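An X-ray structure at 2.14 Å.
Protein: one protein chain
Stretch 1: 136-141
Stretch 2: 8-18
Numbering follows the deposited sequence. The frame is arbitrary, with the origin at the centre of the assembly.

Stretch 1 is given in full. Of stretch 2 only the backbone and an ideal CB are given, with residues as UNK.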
# COMPACT_ATOMS: atom_id res chain seq x y z
N TYR A 136 4.35 7.61 0.11
CA TYR A 136 4.73 6.24 0.08
C TYR A 136 6.25 6.20 -0.08
O TYR A 136 6.79 6.71 -1.04
CB TYR A 136 3.99 5.50 -1.12
CG TYR A 136 4.42 4.08 -1.19
CD1 TYR A 136 3.83 3.11 -0.37
CD2 TYR A 136 5.47 3.68 -2.04
CE1 TYR A 136 4.27 1.77 -0.37
CE2 TYR A 136 5.95 2.35 -2.02
CZ TYR A 136 5.32 1.41 -1.21
OH TYR A 136 5.82 0.14 -1.12
N ASP A 137 6.97 5.51 0.78
CA ASP A 137 8.42 5.52 0.68
C ASP A 137 8.98 4.17 0.22
O ASP A 137 8.74 3.15 0.92
CB ASP A 137 8.95 5.97 2.04
CG ASP A 137 10.44 6.18 2.05
OD1 ASP A 137 11.15 5.83 1.06
OD2 ASP A 137 10.91 6.71 3.11
N ASN A 138 9.66 4.11 -0.94
CA ASN A 138 10.16 2.82 -1.48
C ASN A 138 11.60 2.67 -1.12
O ASN A 138 12.30 1.75 -1.62
CB ASN A 138 10.03 2.67 -3.02
CG ASN A 138 10.72 3.79 -3.83
OD1 ASN A 138 11.69 4.40 -3.45
ND2 ASN A 138 10.19 4.02 -4.97
N GLY A 139 12.06 3.57 -0.27
CA GLY A 139 13.49 3.53 0.12
C GLY A 139 14.29 4.72 -0.28
O GLY A 139 14.86 5.42 0.59
N GLN A 140 14.35 4.96 -1.58
CA GLN A 140 15.08 6.11 -2.21
C GLN A 140 14.24 7.22 -2.72
O GLN A 140 14.78 8.21 -3.15
CB GLN A 140 15.86 5.61 -3.45
CG GLN A 140 16.63 4.36 -3.16
CD GLN A 140 18.01 4.58 -2.62
OE1 GLN A 140 18.48 3.87 -1.70
NE2 GLN A 140 18.71 5.50 -3.21
N GLU A 141 12.93 7.00 -2.78
CA GLU A 141 11.98 7.98 -3.28
C GLU A 141 10.72 8.01 -2.37
O GLU A 141 10.28 6.97 -1.83
CB GLU A 141 11.47 7.53 -4.64
CG GLU A 141 12.61 7.26 -5.61
CD GLU A 141 12.13 6.69 -6.93
OE1 GLU A 141 11.60 5.55 -6.87
OE2 GLU A 141 12.22 7.36 -8.03
N UNK A 8 11.29 1.64 12.71
CA UNK A 8 11.23 0.65 11.68
C UNK A 8 11.51 1.31 10.35
O UNK A 8 12.24 0.76 9.55
CB UNK A 8 9.87 -0.06 11.68
N UNK A 9 10.92 2.48 10.17
CA UNK A 9 11.09 3.27 8.95
C UNK A 9 12.57 3.63 8.81
O UNK A 9 13.15 3.53 7.72
CB UNK A 9 10.22 4.53 8.98
N UNK A 10 13.20 4.07 9.89
CA UNK A 10 14.59 4.47 9.70
C UNK A 10 15.39 3.20 9.36
O UNK A 10 16.30 3.26 8.51
CB UNK A 10 15.15 5.17 10.94
N UNK A 11 15.07 2.06 9.96
CA UNK A 11 15.86 0.88 9.59
C UNK A 11 15.61 0.43 8.11
O UNK A 11 16.58 0.22 7.32
CB UNK A 11 15.53 -0.27 10.55
N UNK A 12 14.32 0.31 7.75
CA UNK A 12 13.91 0.18 6.34
C UNK A 12 14.78 1.04 5.46
O UNK A 12 15.54 0.50 4.62
CB UNK A 12 12.44 0.56 6.16
N UNK A 13 14.73 2.36 5.66
CA UNK A 13 15.46 3.27 4.81
C UNK A 13 16.96 2.99 4.78
O UNK A 13 17.54 2.96 3.69
CB UNK A 13 15.21 4.71 5.27
N UNK A 14 17.60 2.87 5.94
CA UNK A 14 19.05 3.00 5.94
C UNK A 14 19.63 1.76 5.33
O UNK A 14 20.71 1.81 4.75
CB UNK A 14 19.60 3.23 7.35
N UNK A 15 18.93 0.66 5.47
CA UNK A 15 19.47 -0.57 4.98
C UNK A 15 19.43 -0.64 3.43
O UNK A 15 20.25 -1.32 2.80
CB UNK A 15 18.70 -1.74 5.60
N UNK A 16 18.50 0.10 2.81
CA UNK A 16 18.32 0.02 1.36
C UNK A 16 19.42 0.71 0.58
O UNK A 16 19.31 1.88 0.25
CB UNK A 16 16.97 0.63 0.97
N UNK A 17 20.49 0.02 0.25
CA UNK A 17 21.42 0.55 -0.71
C UNK A 17 20.79 0.79 -2.12
O UNK A 17 19.72 0.24 -2.43
CB UNK A 17 22.61 -0.41 -0.82
N UNK A 18 21.50 1.54 -2.96
CA UNK A 18 21.19 1.66 -4.36
C UNK A 18 21.02 0.31 -5.10
O UNK A 18 20.08 0.13 -5.85
CB UNK A 18 22.29 2.48 -5.03

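Positions 8 to 15 are helical, and the end of the strand at Asp 137 and the loop that follows, Asn 138 and Gly 139, lie against one side of this helix. At position 8 nothing of stretch 1 comes near the ideal CB, so the contact sets no demand; the residue is Gly 8.

At position 9 the CA-to-CB bond points sideways, and no atom of stretch 1 lies close to CB. The carboxylate of Asp 137 nevertheless extends toward this part of the helix, which would suit a side chain long enough to bring a donor to it, such as histidine, lysine, arginine or glutamine. The residue is His 9. With chi1 at t, its ring reaches the acid, and NE2 donates a hydrogen bond to Asp 137 OD2 at 2.7 Å, nearly straight at 163°.

Positions 10 and 11 are out of reach of stretch 1, which sets no demand there; they are Ala 10 and Thr 11.

Position 12 points toward stretch 1 but starts well short of it, leaving room for a large side chain, whether leucine, methionine or an aromatic. Phe 12 fills it. Its ring packs against this backbone, with CE2 3.4 Å from Asp 137 O and 3.5 Å from Gly 139 N, while Asn 138 C lies at the ring edge. Gly 139 N is itself held by Asp 137 OD1 at 2.8 Å, so the same aspartate braces the loop and binds the helix.

Position 13 comes closest to the loop, its CA 5.1 Å from Gly 139 CA. With CB sideways, a compact aliphatic or small polar residue would suit. Val 13 places CG2 3.7 Å from Asp 137 OD2 and CG1 3.8 Å from Gly 139 O.

Position 14 points away and position 15 is out of reach, so stretch 1 sets no preference at either; they are Lys 14 and Ser 15.

Position 16 leaves helical angles and points toward Gly 139, whose lack of a side chain leaves space for a flexible apolar chain. Met 16 uses it: SD lies 3.6 Å from Asn 138 O and 4.2 Å from Gly 139 CA. An ideal CB on Gly 139 would clash with that sulfur.

Position 17 points away and precedes another helix, favouring a capping residue such as serine, threonine, aspartate or asparagine. Thr 17 caps a backbone N just beyond the stretch. At position 18 the CA-to-CB bond points sideways, near the end of the Gln 140 side chain, where many small or polar residues would fit; Thr 18 occupies it.

Stretch 2 (8-18) GHATFVKSMTT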
# COMPACT_ATOMS: atom_id res chain seq x y z
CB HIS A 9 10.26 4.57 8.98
CG HIS A 9 10.54 5.43 7.79
ND1 HIS A 9 11.32 6.57 7.85
CD2 HIS A 9 10.19 5.29 6.49
CE1 HIS A 9 11.42 7.10 6.65
NE2 HIS A 9 10.72 6.35 5.81
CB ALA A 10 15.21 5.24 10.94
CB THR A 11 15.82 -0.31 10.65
OG1 THR A 11 15.02 -1.41 10.16
CG2 THR A 11 15.35 0.16 12.07
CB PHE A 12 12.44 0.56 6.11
CG PHE A 12 12.04 0.50 4.66
CD1 PHE A 12 12.09 -0.71 3.96
CD2 PHE A 12 11.69 1.67 3.96
CE1 PHE A 12 11.73 -0.75 2.59
CE2 PHE A 12 11.33 1.62 2.60
CZ PHE A 12 11.37 0.40 1.93
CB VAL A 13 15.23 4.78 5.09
CG1 VAL A 13 16.18 5.65 4.19
CG2 VAL A 13 13.82 5.13 4.80
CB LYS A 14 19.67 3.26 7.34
CG LYS A 14 20.38 2.06 8.04
CD LYS A 14 21.57 1.45 7.22
CE LYS A 14 23.04 1.79 7.73
NZ LYS A 14 24.13 1.48 6.68
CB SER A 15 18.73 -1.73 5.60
OG SER A 15 17.50 -1.81 4.93
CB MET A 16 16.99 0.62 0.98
CG MET A 16 16.81 0.67 -0.49
SD MET A 16 15.30 -0.11 -0.97
CE MET A 16 15.11 -1.74 -0.25
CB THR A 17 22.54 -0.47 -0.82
OG1 THR A 17 22.08 -1.58 -1.60
CG2 THR A 17 22.83 -1.00 0.59
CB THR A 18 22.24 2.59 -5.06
OG1 THR A 18 21.89 3.95 -4.77
CG2 THR A 18 22.11 2.48 -6.52
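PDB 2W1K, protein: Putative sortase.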